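Local coordinates for protein nicotinate-nucleotide pyrophosphorylase (Ehrlichia chaffeensis, PDB 3L0G) that probably converts quinolinate and phosphoribosyl pyrophosphate to nicotinate mononucleotide, with release of carbon dioxide and pyrophosphate, on the way to NAD(+), at residues G156-M159 and L160-S164; S172-N176 and L177-V181; I278-I281 and T282-F285. One frame throughout, in Å; residues are numbered along the deposited sequence.

Overall arrangement
All three are local contacts of the C-terminal domain, and each also touches the second subunit. Contact 1, the first turn of helix 158-167, is mostly buried and lies nearest the chain centre; contacts 2 and 3 are irregular loops, partly buried, the one leading into strand 181-183 and the other following strand 275-277. Contact 1 joins both others: Lys162 NZ reaches Ser172 OG and the carbonyl of Arg174, and Asp161 packs on Thr282. Contacts 2 and 3 stay about 9 Å apart at their nearest atoms. Chemistry follows place: helical backbone bonds beside paired long cationic side chains in 156-164, an arginine and a carboxylate that accepts two backbone N-H bonds in 172-181, and a carbonyl-centred turn beside a disulfide in 278-285.

Contact 1: G156-M159 and L160-S164; sequences GLRM and LDKYS
Arg158 and Lys162, one helical turn apart, run side by side in the same direction, with Arg158 CD 3.6 Å from Lys162 CE. With its CG opposite the backbone N (chi1 166°), the arginine keeps alongside the lysine as far as CD, then bends so that the guanidinium turns off. The charged ends do not meet: Arg158 NE is 5.6 Å from Lys162 NZ, and each is anchored elsewhere. NE bonds Thr153 and NH1 pairs with Asp37 of the second subunit, whereas NZ takes Ser149, Ser172 and the carbonyl of Arg174.

Leu157 is the N-cap of helix 158-167. Its O receives Asp161 N at 2.9 Å, the first i to i+4 bond, and the next two, Lys162 N to Arg158 O (3.0 Å) and Tyr163 N to Met159 O (2.9 Å), continue the turn. Beside the carbonyl of Leu157 the Asp161 carboxylate leans back, OD1 3.8 Å from Leu157 CB; OD1 is held by His125 and OD2 by Thr154, so the helix start is tied to helix 116-139 and to the preceding loop.

Farther on, Leu160 O accepts twice: Ser164 OG (2.8 Å) and Ser164 N reach it from opposite faces of its carbonyl plane.

Contact 2: S172-N176 and L177-V181; sequences SYRDN and LCDGV. With FMT (formic acid), chain J.
Arg174 runs extended past Leu177, whose CD2 approaches the guanidinium, and these two buried side chains form the close-packed part of the loop. Arg174 NH1 bonds Gly180 O at 2.9 Å, close to the guanidinium plane though well above the carbonyl plane. A water accepts a weak bond from NH1 and donates to Leu177 O. Farther along, Tyr173 OH donates to Val181 O at 2.6 Å, the oxygen lying at the ring edge.

The more open part is the side of Asp179, an exposed residue that turns its carboxylate back onto the backbone of Asp175 and Asn176. OD1 accepts from Asp175 N at 3.0 Å in a nearly straight bond (170°), and OD2 accepts from Asn176 N at 3.1 Å, each oxygen using its syn lone pair. One flat group thus grips two successive amides. Like charges stand close here, Asp175 OD2 being 4.0 Å from Asp179 OD1. A strained spot is the 3.0 Å approach of two acceptors, Asn176 OD1 and Asp179 OD2, with amide and carboxylate planes almost perpendicular (87°). Cys178 N donates to Asn176 OD1 at 3.0 Å, closing an Asx turn, with the donor well above the amide carbonyl plane; Asn176 ND2 bonds the carbonyl of Glu36 of the second subunit.

Arg174 NE and NH2 clasp the two oxygens of a formate, probably from the crystallisation liquor, NE to O1 at 2.8 Å, in a two-pronged arginine-carboxylate arrangement. Arg151 and Lys184 also bond it; in a phosphoribosyltransferase that acts on a dicarboxylate, such a cationic anion pocket is consistent with a substrate-binding region.

Contact 3: I278-I281 and T282-F285; sequences IGCI and TNSF
Gly279 O draws the chain from 279 to 283 into a tight turn, receiving Thr282 N at 3.3 Å and, more weakly, Asn283 N at the same distance. The Thr282 bond is straight at the hydrogen (164°), but its donor stands above the carbonyl plane. Cys280 and Ile281 are the central residues of this turn, which is roughly of type I; after it Asn283 turns extended and Ser284 takes up positive phi. Beyond the turn, Cys280 CA makes a CH...O contact with Asn283 O at 3.2 Å.

The side chains pack round that curl. Asn283 holds CG between its backbone N and carbonyl carbon (chi1 71°), which folds the amide back over the turn; ND2 comes to 2.9 Å from Gly279 O at an angle unsuited to a hydrogen bond, and bonds Lys152 O instead. On the amide's other atom, OD1 accepts from Ser284 OG at 2.9 Å, in the carbonyl plane. Thr282 OG1 also bonds Lys152 O, and a water joins it to Ile278 O. Phe285 CD2 rests 4.0 Å from Ile281 O.

Cys280, modelled in two conformers, forms a disulfide with Cys259, fastening the turn to the loop after strand 253-257. The turn itself follows strand 275-277; Ile281 and Phe285 pack on helix 116-139, Thr282 touches helix 158-167, and Ser284 OG bonds Asn287 N of the second subunit.

Contact 1: G156-M159 and L160-S164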
loop_
_atom_site.group_PDB
_atom_site.type_symbol
_atom_site.label_atom_id
_atom_site.label_comp_id
_atom_site.label_asym_id
_atom_site.label_seq_id
_atom_site.Cartn_x
_atom_site.Cartn_y
_atom_site.Cartn_z
ATOM N N GLY C 156 -9.066 5.113 6.411
ATOM C CA GLY C 156 -7.900 4.270 6.228
ATOM C C GLY C 156 -7.957 2.936 6.922
ATOM O O GLY C 156 -7.109 2.093 6.678
ATOM N N LEU C 157 -8.927 2.746 7.809
ATOM C CA LEU C 157 -9.111 1.491 8.531
ATOM C C LEU C 157 -10.453 0.806 8.276
ATOM O O LEU C 157 -10.981 0.106 9.157
ATOM C CB LEU C 157 -8.930 1.746 10.024
ATOM C CG LEU C 157 -7.571 2.359 10.423
ATOM C CD1 LEU C 157 -7.485 2.631 11.918
ATOM C CD2 LEU C 157 -6.396 1.476 10.010
ATOM N N ARG C 158 -11.016 1.000 7.087
ATOM C CA ARG C 158 -12.313 0.402 6.777
ATOM C C ARG C 158 -12.319 -1.076 7.079
ATOM O O ARG C 158 -13.251 -1.615 7.702
ATOM C CB ARG C 158 -12.660 0.585 5.285
ATOM C CG ARG C 158 -13.812 -0.271 4.755
ATOM C CD ARG C 158 -15.157 -0.019 5.430
ATOM N NE ARG C 158 -15.513 1.387 5.421
ATOM C CZ ARG C 158 -15.827 2.088 4.333
ATOM N NH1 ARG C 158 -15.885 1.522 3.117
ATOM N NH2 ARG C 158 -16.083 3.378 4.460
ATOM N N MET C 159 -11.292 -1.755 6.574
ATOM C CA MET C 159 -11.316 -3.212 6.625
ATOM C C MET C 159 -10.950 -3.673 8.030
ATOM O O MET C 159 -11.552 -4.607 8.523
ATOM C CB MET C 159 -10.424 -3.833 5.514
ATOM C CG MET C 159 -10.992 -3.662 4.094
ATOM S SD MET C 159 -12.703 -4.265 3.909
ATOM C CE MET C 159 -12.414 -6.043 4.146
ATOM N N LEU C 160 -9.998 -3.024 8.704
ATOM C CA LEU C 160 -9.741 -3.397 10.117
ATOM C C LEU C 160 -10.991 -3.206 11.000
ATOM O O LEU C 160 -11.260 -4.003 11.898
ATOM C CB LEU C 160 -8.596 -2.586 10.707
ATOM C CG LEU C 160 -8.308 -2.834 12.189
ATOM C CD1 LEU C 160 -8.045 -4.329 12.461
ATOM C CD2 LEU C 160 -7.176 -1.966 12.639
ATOM N N ASP C 161 -11.752 -2.143 10.746
ATOM C CA ASP C 161 -12.919 -1.815 11.593
ATOM C C ASP C 161 -14.024 -2.839 11.375
ATOM O O ASP C 161 -14.573 -3.406 12.341
ATOM C CB ASP C 161 -13.398 -0.376 11.358
ATOM C CG ASP C 161 -12.465 0.685 11.998
ATOM O OD1 ASP C 161 -11.363 0.335 12.511
ATOM O OD2 ASP C 161 -12.830 1.885 11.964
ATOM N N LYS C 162 -14.297 -3.149 10.108
ATOM C CA LYS C 162 -15.302 -4.154 9.803
ATOM C C LYS C 162 -14.863 -5.538 10.297
ATOM O O LYS C 162 -15.682 -6.268 10.787
ATOM C CB LYS C 162 -15.682 -4.177 8.320
ATOM C CG LYS C 162 -16.641 -3.038 7.940
ATOM C CD LYS C 162 -16.895 -2.993 6.476
ATOM C CE LYS C 162 -18.025 -2.036 6.138
ATOM N NZ LYS C 162 -19.311 -2.585 6.585
ATOM N N TYR C 163 -13.583 -5.876 10.172
ATOM C CA TYR C 163 -13.052 -7.117 10.734
ATOM C C TYR C 163 -13.282 -7.220 12.262
ATOM O O TYR C 163 -13.598 -8.283 12.799
ATOM C CB TYR C 163 -11.536 -7.197 10.440
ATOM C CG TYR C 163 -10.790 -8.261 11.232
ATOM C CD1 TYR C 163 -10.818 -9.604 10.849
ATOM C CD2 TYR C 163 -10.040 -7.933 12.340
ATOM C CE1 TYR C 163 -10.124 -10.588 11.591
ATOM C CE2 TYR C 163 -9.341 -8.919 13.078
ATOM C CZ TYR C 163 -9.392 -10.225 12.703
ATOM O OH TYR C 163 -8.699 -11.164 13.462
ATOM N N SER C 164 -13.099 -6.101 12.955
ATOM C CA SER C 164 -13.163 -6.100 14.412
ATOM C C SER C 164 -14.626 -6.222 14.886
ATOM O O SER C 164 -14.913 -6.865 15.925
ATOM C CB SER C 164 -12.496 -4.841 14.968
ATOM O OG SER C 164 -11.135 -4.693 14.573
#

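Contact 2: S172-N176 and L177-V181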
loop_
_atom_site.group_PDB
_atom_site.type_symbol
_atom_site.label_atom_id
_atom_site.label_comp_id
_atom_site.label_asym_id
_atom_site.label_seq_id
_atom_site.Cartn_x
_atom_site.Cartn_y
_atom_site.Cartn_z
ATOM N N SER C 172 -21.520 -7.764 8.331
ATOM C CA SER C 172 -21.404 -6.642 7.388
ATOM C C SER C 172 -22.147 -6.899 6.086
ATOM O O SER C 172 -21.897 -7.892 5.449
ATOM C CB SER C 172 -19.957 -6.419 7.035
ATOM O OG SER C 172 -19.813 -5.371 6.087
ATOM N N TYR C 173 -23.018 -5.968 5.692
ATOM C CA TYR C 173 -23.688 -6.018 4.377
ATOM C C TYR C 173 -22.723 -5.933 3.212
ATOM O O TYR C 173 -22.828 -6.678 2.237
ATOM C CB TYR C 173 -24.711 -4.893 4.264
ATOM C CG TYR C 173 -25.422 -4.857 2.924
ATOM C CD1 TYR C 173 -26.169 -5.937 2.488
ATOM C CD2 TYR C 173 -25.368 -3.747 2.116
ATOM C CE1 TYR C 173 -26.829 -5.895 1.247
ATOM C CE2 TYR C 173 -26.002 -3.708 0.889
ATOM C CZ TYR C 173 -26.717 -4.775 0.447
ATOM O OH TYR C 173 -27.360 -4.716 -0.790
ATOM N N ARG C 174 -21.779 -5.007 3.302
ATOM C CA ARG C 174 -20.850 -4.775 2.228
ATOM C C ARG C 174 -19.598 -4.103 2.777
ATOM O O ARG C 174 -19.654 -3.471 3.802
ATOM C CB ARG C 174 -21.498 -3.897 1.155
ATOM C CG ARG C 174 -21.677 -2.414 1.533
ATOM C CD ARG C 174 -22.517 -1.692 0.445
ATOM N NE ARG C 174 -22.848 -0.331 0.846
ATOM C CZ ARG C 174 -23.179 0.658 0.019
ATOM N NH1 ARG C 174 -23.252 0.461 -1.288
ATOM N NH2 ARG C 174 -23.393 1.876 0.505
ATOM N N ASP C 175 -18.488 -4.275 2.079
ATOM C CA ASP C 175 -17.214 -3.716 2.469
ATOM C C ASP C 175 -17.108 -2.263 2.054
ATOM O O ASP C 175 -16.540 -1.460 2.769
ATOM C CB ASP C 175 -16.063 -4.510 1.863
ATOM C CG ASP C 175 -15.858 -5.869 2.529
ATOM O OD1 ASP C 175 -16.385 -6.140 3.606
ATOM O OD2 ASP C 175 -15.135 -6.677 1.948
ATOM N N ASN C 176 -17.670 -1.908 0.919
ATOM C CA ASN C 176 -17.525 -0.565 0.388
ATOM C C ASN C 176 -18.505 -0.343 -0.752
ATOM O O ASN C 176 -19.451 -1.076 -0.860
ATOM C CB ASN C 176 -16.079 -0.329 -0.037
ATOM C CG ASN C 176 -15.638 -1.232 -1.154
ATOM O OD1 ASN C 176 -16.460 -1.887 -1.838
ATOM N ND2 ASN C 176 -14.326 -1.232 -1.402
ATOM N N LEU C 177 -18.313 0.678 -1.567
ATOM C CA LEU C 177 -19.293 1.034 -2.589
ATOM C C LEU C 177 -19.318 0.120 -3.815
ATOM O O LEU C 177 -20.230 0.236 -4.641
ATOM C CB LEU C 177 -19.085 2.478 -3.037
ATOM C CG LEU C 177 -19.429 3.514 -1.963
ATOM C CD1 LEU C 177 -19.086 4.897 -2.446
ATOM C CD2 LEU C 177 -20.896 3.374 -1.542
ATOM N N CYS C 178 -18.307 -0.740 -3.953
ATOM C CA CYS C 178 -18.218 -1.678 -5.058
ATOM C C CYS C 178 -18.982 -2.988 -4.893
ATOM O O CYS C 178 -19.345 -3.586 -5.904
ATOM C CB CYS C 178 -16.749 -2.063 -5.335
ATOM S SG CYS C 178 -15.582 -0.706 -5.295
ATOM N N ASP C 179 -19.216 -3.471 -3.674
ATOM C CA ASP C 179 -19.677 -4.874 -3.525
ATOM C C ASP C 179 -21.079 -5.064 -2.951
ATOM O O ASP C 179 -21.405 -6.143 -2.458
ATOM C CB ASP C 179 -18.683 -5.709 -2.714
ATOM C CG ASP C 179 -18.484 -5.168 -1.329
ATOM O OD1 ASP C 179 -18.274 -5.953 -0.355
ATOM O OD2 ASP C 179 -18.542 -3.922 -1.219
ATOM N N GLY C 180 -21.898 -4.025 -3.018
ATOM C CA GLY C 180 -23.316 -4.171 -2.811
ATOM C C GLY C 180 -24.053 -2.889 -3.155
ATOM O O GLY C 180 -23.485 -1.806 -3.107
ATOM N N VAL C 181 -25.325 -3.037 -3.490
ATOM C CA VAL C 181 -26.208 -1.916 -3.784
ATOM C C VAL C 181 -26.885 -1.440 -2.501
ATOM O O VAL C 181 -27.417 -2.243 -1.701
ATOM C CB VAL C 181 -27.264 -2.295 -4.830
ATOM C CG1 VAL C 181 -28.421 -1.249 -4.842
ATOM C CG2 VAL C 181 -26.587 -2.440 -6.218
HETATM C C FMT J . -23.161 1.273 4.064
HETATM O O1 FMT J . -22.892 0.156 3.601
HETATM O O2 FMT J . -23.255 2.289 3.363
HETATM O O HOH W 1 -22.635 1.582 -4.423
#

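Contact 3: I278-I281 and T282-F285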
loop_
_atom_site.group_PDB
_atom_site.type_symbol
_atom_site.label_atom_id
_atom_site.label_comp_id
_atom_site.label_asym_id
_atom_site.label_seq_id
_atom_site.Cartn_x
_atom_site.Cartn_y
_atom_site.Cartn_z
ATOM N N ILE C 278 -25.031 -0.053 13.294
ATOM C CA ILE C 278 -24.688 0.940 14.297
ATOM C C ILE C 278 -23.375 1.648 13.927
ATOM O O ILE C 278 -22.331 1.025 13.909
ATOM C CB ILE C 278 -24.543 0.298 15.703
ATOM C CG1 ILE C 278 -25.788 -0.501 16.062
ATOM C CG2 ILE C 278 -24.311 1.383 16.749
ATOM C CD1 ILE C 278 -25.651 -1.264 17.363
ATOM N N GLY C 279 -23.457 2.946 13.629
ATOM C CA GLY C 279 -22.293 3.753 13.239
ATOM C C GLY C 279 -21.305 3.880 14.380
ATOM O O GLY C 279 -20.103 3.799 14.169
ATOM N N CYS C 280 -21.809 4.008 15.599
ATOM C CA CYS C 280 -20.985 4.299 16.763
ATOM C C CYS C 280 -20.218 3.062 17.334
ATOM O O CYS C 280 -19.589 3.157 18.369
ATOM C CB CYS C 280 -21.860 5.003 17.827
ATOM S SG CYS C 280 -22.464 6.715 17.357
ATOM N N ILE C 281 -20.271 1.895 16.666
ATOM C CA ILE C 281 -19.353 0.786 17.031
ATOM C C ILE C 281 -18.011 0.816 16.273
ATOM O O ILE C 281 -17.084 0.091 16.638
ATOM C CB ILE C 281 -19.977 -0.610 16.956
ATOM C CG1 ILE C 281 -20.518 -0.938 15.554
ATOM C CG2 ILE C 281 -21.082 -0.727 18.003
ATOM C CD1 ILE C 281 -21.065 -2.381 15.424
ATOM N N THR C 282 -17.904 1.657 15.240
ATOM C CA THR C 282 -16.639 1.840 14.473
ATOM C C THR C 282 -16.173 3.323 14.473
ATOM O O THR C 282 -15.187 3.667 13.861
ATOM C CB THR C 282 -16.762 1.337 13.024
ATOM O OG1 THR C 282 -17.811 2.059 12.324
ATOM C CG2 THR C 282 -17.093 -0.132 12.986
ATOM N N ASN C 283 -16.926 4.190 15.141
ATOM C CA ASN C 283 -16.452 5.515 15.470
ATOM C C ASN C 283 -17.042 5.858 16.848
ATOM O O ASN C 283 -17.996 5.195 17.312
ATOM C CB ASN C 283 -16.803 6.514 14.350
ATOM C CG ASN C 283 -18.259 6.818 14.274
ATOM O OD1 ASN C 283 -18.798 7.475 15.161
ATOM N ND2 ASN C 283 -18.933 6.320 13.222
ATOM N N SER C 284 -16.455 6.808 17.555
ATOM C CA SER C 284 -17.005 7.224 18.861
ATOM C C SER C 284 -17.113 6.097 19.913
ATOM O O SER C 284 -18.045 6.071 20.689
ATOM C CB SER C 284 -18.414 7.834 18.669
ATOM O OG SER C 284 -18.396 8.875 17.704
ATOM N N PHE C 285 -16.177 5.172 19.905
ATOM C CA PHE C 285 -16.122 4.075 20.872
ATOM C C PHE C 285 -14.863 4.262 21.733
ATOM O O PHE C 285 -13.936 4.995 21.357
ATOM C CB PHE C 285 -16.047 2.747 20.127
ATOM C CG PHE C 285 -14.814 2.627 19.297
ATOM C CD1 PHE C 285 -13.661 2.147 19.851
ATOM C CD2 PHE C 285 -14.786 3.085 17.981
ATOM C CE1 PHE C 285 -12.479 2.095 19.109
ATOM C CE2 PHE C 285 -13.613 3.012 17.231
ATOM C CZ PHE C 285 -12.459 2.524 17.816
HETATM O O HOH W 2 -20.312 1.016 12.008
#